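Long-range contacts in amine Dehydrogenase (Pseudomonas putida, PDB 1JMX), which probably takes part in oxidative deamination of primary amines, this chain being the beta-propeller subunit of a three-chain quinohaemoprotein enzyme: residues Glu209-Thr215 and Leu232-Val238; Phe258-Pro264 and Tyr298-Lys304. All blocks are in the same frame, centred on the assembly; numbering follows the deposited sequence.

Both contacts are buried in the seven-bladed beta-propeller, with centres about 12 Å apart, but they join different elements. Interaction 1 is a hairpin inside one blade: antiparallel main chains bond to each other, and side chains spread over the two faces of the sheet. Interaction 2 (258-264 with 298-304) joins the first strands of two successive blades; they run nearly parallel, and a threonine hydroxyl and apolar side chains make the contact, with no direct backbone-to-backbone hydrogen bonds. The two pack together where L213 and Y235 of the hairpin lie against T259, G260 and R262. Interaction 2 also approaches another subunit, at F258 and Y298.

Interaction 1 of 2, residues Glu209-Thr215 and Leu232-Val238; sequences EFSMLYT and LYGYLSV
The Y214 ring lies flat on the main chain of G234, whose CA sits 3.7 Å from the ring centroid as a CH-pi contact; L236 N is near the ring plane at one edge. Because G234 has no CB, the ring can settle this closely. CG of Y214 stands between the backbone N and the carbonyl carbon (chi1 65°), which folds the ring over the partner strand, and its OH goes on to E249. On the other face of the sheet, the Y233 ring carries T215 CG2 over one face, 3.7 Å from its centroid; the two side chains run alongside with a common direction. Y233 OH accepts the main-chain N-H of Y257. The Y235 ring is met in its plane, with L213 CD2 at one edge, 3.9 Å from Y235 CD1, and E209 OE1 beyond the hydroxyl. Y235 OH donates to E209 OE1 (2.8 Å), reaching the carboxylate on its anti side and 30° out of its plane. The same oxygen takes a salt bridge from R207, so two donors hold this buried carboxylate. On the same face of the sheet as Y214, M212 CE touches L236 CD2 at 4.0 Å, the two side chains running alongside each other. Between the two layers of side chains runs an antiparallel hairpin ladder: F210-V238, M212-L236 and Y214-G234 are hydrogen-bonded pairs, with G234 N to Y214 O the shortest bond at 2.7 Å. Within its blade, strand 230-239 lies between 209-218 and 245-250. The face of F210, M212 and V238 packs on strand 161-164 of the preceding blade; the face of S211, L213 and Y235, together with the E209 side chain, packs on strand 257-262 of the following one.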
# COMPACT_ATOMS: atom_id res chain seq x y z
N GLU B 209 -23.00 -15.05 -23.75
CA GLU B 209 -23.45 -13.85 -23.08
C GLU B 209 -22.28 -13.15 -22.41
O GLU B 209 -21.22 -13.75 -22.19
CB GLU B 209 -24.57 -14.17 -22.06
CG GLU B 209 -24.17 -15.10 -20.93
CD GLU B 209 -25.33 -15.47 -19.99
OE1 GLU B 209 -25.05 -15.99 -18.89
OE2 GLU B 209 -26.52 -15.25 -20.34
N PHE B 210 -22.44 -11.84 -22.23
CA PHE B 210 -21.46 -10.98 -21.59
C PHE B 210 -21.95 -10.89 -20.15
O PHE B 210 -22.95 -10.24 -19.85
CB PHE B 210 -21.46 -9.59 -22.25
CG PHE B 210 -20.47 -8.61 -21.67
CD1 PHE B 210 -19.41 -9.04 -20.87
CD2 PHE B 210 -20.60 -7.25 -21.92
CE1 PHE B 210 -18.50 -8.12 -20.34
CE2 PHE B 210 -19.69 -6.31 -21.40
CZ PHE B 210 -18.64 -6.75 -20.60
N SER B 211 -21.27 -11.60 -19.26
CA SER B 211 -21.67 -11.63 -17.87
C SER B 211 -20.59 -11.12 -16.92
O SER B 211 -19.40 -11.25 -17.19
CB SER B 211 -22.07 -13.04 -17.47
OG SER B 211 -20.96 -13.92 -17.50
N MET B 212 -21.04 -10.52 -15.82
CA MET B 212 -20.15 -10.00 -14.80
C MET B 212 -20.85 -10.09 -13.46
O MET B 212 -22.08 -10.07 -13.41
CB MET B 212 -19.82 -8.52 -15.06
CG MET B 212 -19.10 -8.24 -16.36
SD MET B 212 -18.47 -6.58 -16.42
CE MET B 212 -19.97 -5.64 -16.54
N LEU B 213 -20.08 -10.27 -12.39
CA LEU B 213 -20.65 -10.30 -11.05
C LEU B 213 -20.57 -8.87 -10.52
O LEU B 213 -19.79 -8.05 -11.02
CB LEU B 213 -19.85 -11.21 -10.10
CG LEU B 213 -19.71 -12.71 -10.31
CD1 LEU B 213 -18.94 -13.27 -9.13
CD2 LEU B 213 -21.06 -13.38 -10.42
N TYR B 214 -21.41 -8.57 -9.54
CA TYR B 214 -21.42 -7.27 -8.91
C TYR B 214 -21.89 -7.44 -7.48
O TYR B 214 -22.39 -8.51 -7.12
CB TYR B 214 -22.32 -6.28 -9.67
CG TYR B 214 -23.80 -6.60 -9.69
CD1 TYR B 214 -24.64 -6.18 -8.65
CD2 TYR B 214 -24.37 -7.29 -10.76
CE1 TYR B 214 -26.01 -6.43 -8.68
CE2 TYR B 214 -25.75 -7.56 -10.80
CZ TYR B 214 -26.55 -7.12 -9.76
OH TYR B 214 -27.89 -7.37 -9.79
N THR B 215 -21.65 -6.44 -6.64
CA THR B 215 -22.12 -6.47 -5.26
C THR B 215 -22.98 -5.24 -5.11
O THR B 215 -22.81 -4.26 -5.84
CB THR B 215 -20.96 -6.42 -4.22
OG1 THR B 215 -20.23 -5.20 -4.36
CG2 THR B 215 -20.03 -7.61 -4.38
N LEU B 232 -25.04 -7.95 -0.82
CA LEU B 232 -25.49 -9.02 -1.71
C LEU B 232 -24.61 -9.15 -2.95
O LEU B 232 -23.96 -8.20 -3.38
CB LEU B 232 -26.92 -8.72 -2.18
CG LEU B 232 -28.01 -8.51 -1.14
CD1 LEU B 232 -29.16 -7.73 -1.74
CD2 LEU B 232 -28.49 -9.85 -0.60
N TYR B 233 -24.58 -10.35 -3.52
CA TYR B 233 -23.84 -10.59 -4.75
C TYR B 233 -24.89 -10.72 -5.85
O TYR B 233 -25.96 -11.30 -5.64
CB TYR B 233 -22.99 -11.86 -4.69
CG TYR B 233 -21.50 -11.57 -4.71
CD1 TYR B 233 -20.73 -11.77 -3.57
CD2 TYR B 233 -20.88 -11.07 -5.85
CE1 TYR B 233 -19.38 -11.48 -3.56
CE2 TYR B 233 -19.52 -10.76 -5.85
CZ TYR B 233 -18.78 -10.97 -4.70
OH TYR B 233 -17.44 -10.64 -4.65
N GLY B 234 -24.60 -10.14 -6.99
CA GLY B 234 -25.51 -10.20 -8.10
C GLY B 234 -24.83 -10.69 -9.36
O GLY B 234 -23.60 -10.84 -9.42
N TYR B 235 -25.64 -10.94 -10.37
CA TYR B 235 -25.19 -11.42 -11.65
C TYR B 235 -25.89 -10.56 -12.69
O TYR B 235 -27.10 -10.35 -12.64
CB TYR B 235 -25.59 -12.87 -11.83
CG TYR B 235 -25.10 -13.52 -13.10
CD1 TYR B 235 -23.79 -13.97 -13.20
CD2 TYR B 235 -25.96 -13.77 -14.16
CE1 TYR B 235 -23.35 -14.66 -14.31
CE2 TYR B 235 -25.53 -14.47 -15.29
CZ TYR B 235 -24.22 -14.92 -15.35
OH TYR B 235 -23.80 -15.67 -16.42
N LEU B 236 -25.09 -10.04 -13.61
CA LEU B 236 -25.58 -9.21 -14.69
C LEU B 236 -25.24 -9.98 -15.96
O LEU B 236 -24.29 -10.75 -15.98
CB LEU B 236 -24.87 -7.86 -14.62
CG LEU B 236 -24.52 -6.94 -15.80
CD1 LEU B 236 -24.06 -5.60 -15.22
CD2 LEU B 236 -23.43 -7.54 -16.69
N SER B 237 -26.04 -9.81 -17.00
CA SER B 237 -25.76 -10.50 -18.25
C SER B 237 -26.39 -9.82 -19.46
O SER B 237 -27.46 -9.21 -19.37
CB SER B 237 -26.20 -11.97 -18.18
OG SER B 237 -27.60 -12.10 -18.16
N VAL B 238 -25.67 -9.88 -20.58
CA VAL B 238 -26.14 -9.32 -21.83
C VAL B 238 -26.10 -10.47 -22.83
O VAL B 238 -25.04 -11.02 -23.10
CB VAL B 238 -25.23 -8.18 -22.34
CG1 VAL B 238 -25.83 -7.56 -23.60
CG2 VAL B 238 -25.04 -7.12 -21.27

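Interaction 2 of 2, residues Phe258-Pro264 and Tyr298-Lys304; sequences FTGLRSP and YCVAFDK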
# COMPACT_ATOMS: atom_id res chain seq x y z
N PHE B 258 -14.19 -13.39 -7.52
CA PHE B 258 -13.68 -12.53 -8.59
C PHE B 258 -14.45 -12.77 -9.89
O PHE B 258 -14.82 -11.83 -10.59
CB PHE B 258 -12.19 -12.75 -8.80
CG PHE B 258 -11.32 -11.81 -8.01
CD1 PHE B 258 -11.88 -10.96 -7.05
CD2 PHE B 258 -9.95 -11.77 -8.23
CE1 PHE B 258 -11.08 -10.08 -6.32
CE2 PHE B 258 -9.13 -10.89 -7.50
CZ PHE B 258 -9.70 -10.04 -6.55
N THR B 259 -14.68 -14.04 -10.21
CA THR B 259 -15.43 -14.42 -11.40
C THR B 259 -16.53 -15.42 -11.03
O THR B 259 -16.46 -16.10 -9.99
CB THR B 259 -14.55 -15.07 -12.47
OG1 THR B 259 -14.00 -16.29 -11.97
CG2 THR B 259 -13.43 -14.15 -12.89
N GLY B 260 -17.54 -15.48 -11.88
CA GLY B 260 -18.65 -16.38 -11.67
C GLY B 260 -19.31 -16.69 -12.99
O GLY B 260 -19.46 -15.80 -13.82
N LEU B 261 -19.65 -17.95 -13.21
CA LEU B 261 -20.32 -18.38 -14.43
C LEU B 261 -21.47 -19.32 -14.16
O LEU B 261 -21.47 -20.09 -13.20
CB LEU B 261 -19.36 -19.12 -15.39
CG LEU B 261 -18.41 -18.36 -16.31
CD1 LEU B 261 -17.66 -19.36 -17.16
CD2 LEU B 261 -19.17 -17.36 -17.18
N ARG B 262 -22.46 -19.23 -15.03
CA ARG B 262 -23.60 -20.11 -14.95
C ARG B 262 -23.27 -21.34 -15.75
O ARG B 262 -22.62 -21.26 -16.81
CB ARG B 262 -24.85 -19.45 -15.50
CG ARG B 262 -25.46 -18.52 -14.51
CD ARG B 262 -26.91 -18.43 -14.75
NE ARG B 262 -27.23 -17.48 -15.80
CZ ARG B 262 -28.46 -17.27 -16.25
NH1 ARG B 262 -29.48 -17.97 -15.75
NH2 ARG B 262 -28.69 -16.29 -17.11
N SER B 263 -23.65 -22.49 -15.21
CA SER B 263 -23.40 -23.77 -15.84
C SER B 263 -24.24 -23.87 -17.09
O SER B 263 -25.42 -23.51 -17.07
CB SER B 263 -23.76 -24.90 -14.88
OG SER B 263 -23.59 -26.16 -15.50
N PRO B 264 -23.62 -24.27 -18.21
CA PRO B 264 -24.36 -24.42 -19.47
C PRO B 264 -25.26 -25.68 -19.40
O PRO B 264 -26.21 -25.84 -20.17
CB PRO B 264 -23.23 -24.57 -20.50
CG PRO B 264 -22.12 -25.19 -19.71
CD PRO B 264 -22.17 -24.42 -18.42
N TYR B 298 -8.52 -17.09 -9.66
CA TYR B 298 -9.28 -15.92 -10.10
C TYR B 298 -10.46 -16.20 -11.02
O TYR B 298 -11.57 -15.69 -10.81
CB TYR B 298 -8.40 -14.97 -10.90
CG TYR B 298 -7.34 -14.20 -10.18
CD1 TYR B 298 -7.45 -13.87 -8.82
CD2 TYR B 298 -6.23 -13.71 -10.88
CE1 TYR B 298 -6.49 -13.07 -8.19
CE2 TYR B 298 -5.28 -12.92 -10.27
CZ TYR B 298 -5.40 -12.60 -8.94
OH TYR B 298 -4.45 -11.79 -8.37
N CYS B 299 -10.19 -16.98 -12.06
CA CYS B 299 -11.15 -17.22 -13.12
C CYS B 299 -11.70 -18.62 -13.38
O CYS B 299 -10.96 -19.57 -13.58
CB CYS B 299 -10.51 -16.68 -14.40
SG CYS B 299 -11.60 -16.38 -15.75
N VAL B 300 -13.03 -18.71 -13.43
CA VAL B 300 -13.70 -19.97 -13.73
C VAL B 300 -13.86 -20.11 -15.24
O VAL B 300 -13.88 -19.12 -15.97
CB VAL B 300 -15.13 -20.09 -13.09
CG1 VAL B 300 -15.04 -20.30 -11.59
CG2 VAL B 300 -15.98 -18.88 -13.42
N ALA B 301 -13.93 -21.36 -15.70
CA ALA B 301 -14.13 -21.68 -17.11
C ALA B 301 -14.86 -23.02 -17.18
O ALA B 301 -14.49 -23.96 -16.49
CB ALA B 301 -12.79 -21.75 -17.85
N PHE B 302 -15.95 -23.05 -17.93
CA PHE B 302 -16.74 -24.26 -18.13
C PHE B 302 -16.49 -24.79 -19.54
O PHE B 302 -16.33 -24.01 -20.48
CB PHE B 302 -18.24 -23.93 -18.04
CG PHE B 302 -18.84 -24.15 -16.68
CD1 PHE B 302 -19.31 -23.07 -15.94
CD2 PHE B 302 -19.01 -25.43 -16.18
CE1 PHE B 302 -19.94 -23.26 -14.72
CE2 PHE B 302 -19.64 -25.64 -14.96
CZ PHE B 302 -20.11 -24.55 -14.23
N ASP B 303 -16.43 -26.11 -19.69
CA ASP B 303 -16.29 -26.65 -21.04
C ASP B 303 -17.69 -26.56 -21.68
O ASP B 303 -18.65 -26.14 -21.02
CB ASP B 303 -15.67 -28.06 -21.06
CG ASP B 303 -16.54 -29.13 -20.41
OD1 ASP B 303 -16.10 -30.30 -20.43
OD2 ASP B 303 -17.64 -28.85 -19.90
N LYS B 304 -17.81 -26.96 -22.94
CA LYS B 304 -19.07 -26.86 -23.67
C LYS B 304 -20.29 -27.49 -23.01
O LYS B 304 -21.34 -26.85 -22.91
CB LYS B 304 -18.91 -27.40 -25.10
CG LYS B 304 -19.19 -26.37 -26.18
CD LYS B 304 -18.23 -25.17 -26.11
CE LYS B 304 -18.52 -24.17 -27.22
NZ LYS B 304 -17.60 -23.01 -27.15
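A single side-chain hydroxyl, T259 OG1, bridges two strands that exchange no direct backbone hydrogen bonds. It donates to Y298 O at 2.8 Å, in the carbonyl plane and on a lone pair, and accepts from V300 N at 3.0 Å. This is an interface between successive blades of a beta-propeller: 259-262 and 299-302 are each the first strand of their blade and run side by side at 19°. OG1 lies between the backbone N and the carbonyl carbon of T259 (chi1 63°), which aims it at the chain opposite, while CG2 rests near C299. A valine in place of T259 has no hydroxyl, and would probably leave V300 N and Y298 O without this partner and the two blades without their polar link here. A classic beta bulge, Y298 and C299 set opposite G312 alone, opens strand 299-302. At this end the F258 and Y298 side chains lie alongside, pointing the same way, their rings tilted 35° to each other. Y298 OH reaches an acidic side chain of a neighbouring protein chain. Farther along, the contact turns apolar: L261 and V300 pass one another head to tail, L261 CG meeting V300 CG2 at 3.8 Å. The F302 ring closes the row, with Y271 edge-to-face to it. L261 O lies at its edge, in plane, and one face is covered by S263 CA and P264 CD, each 4.0 Å from the ring centroid.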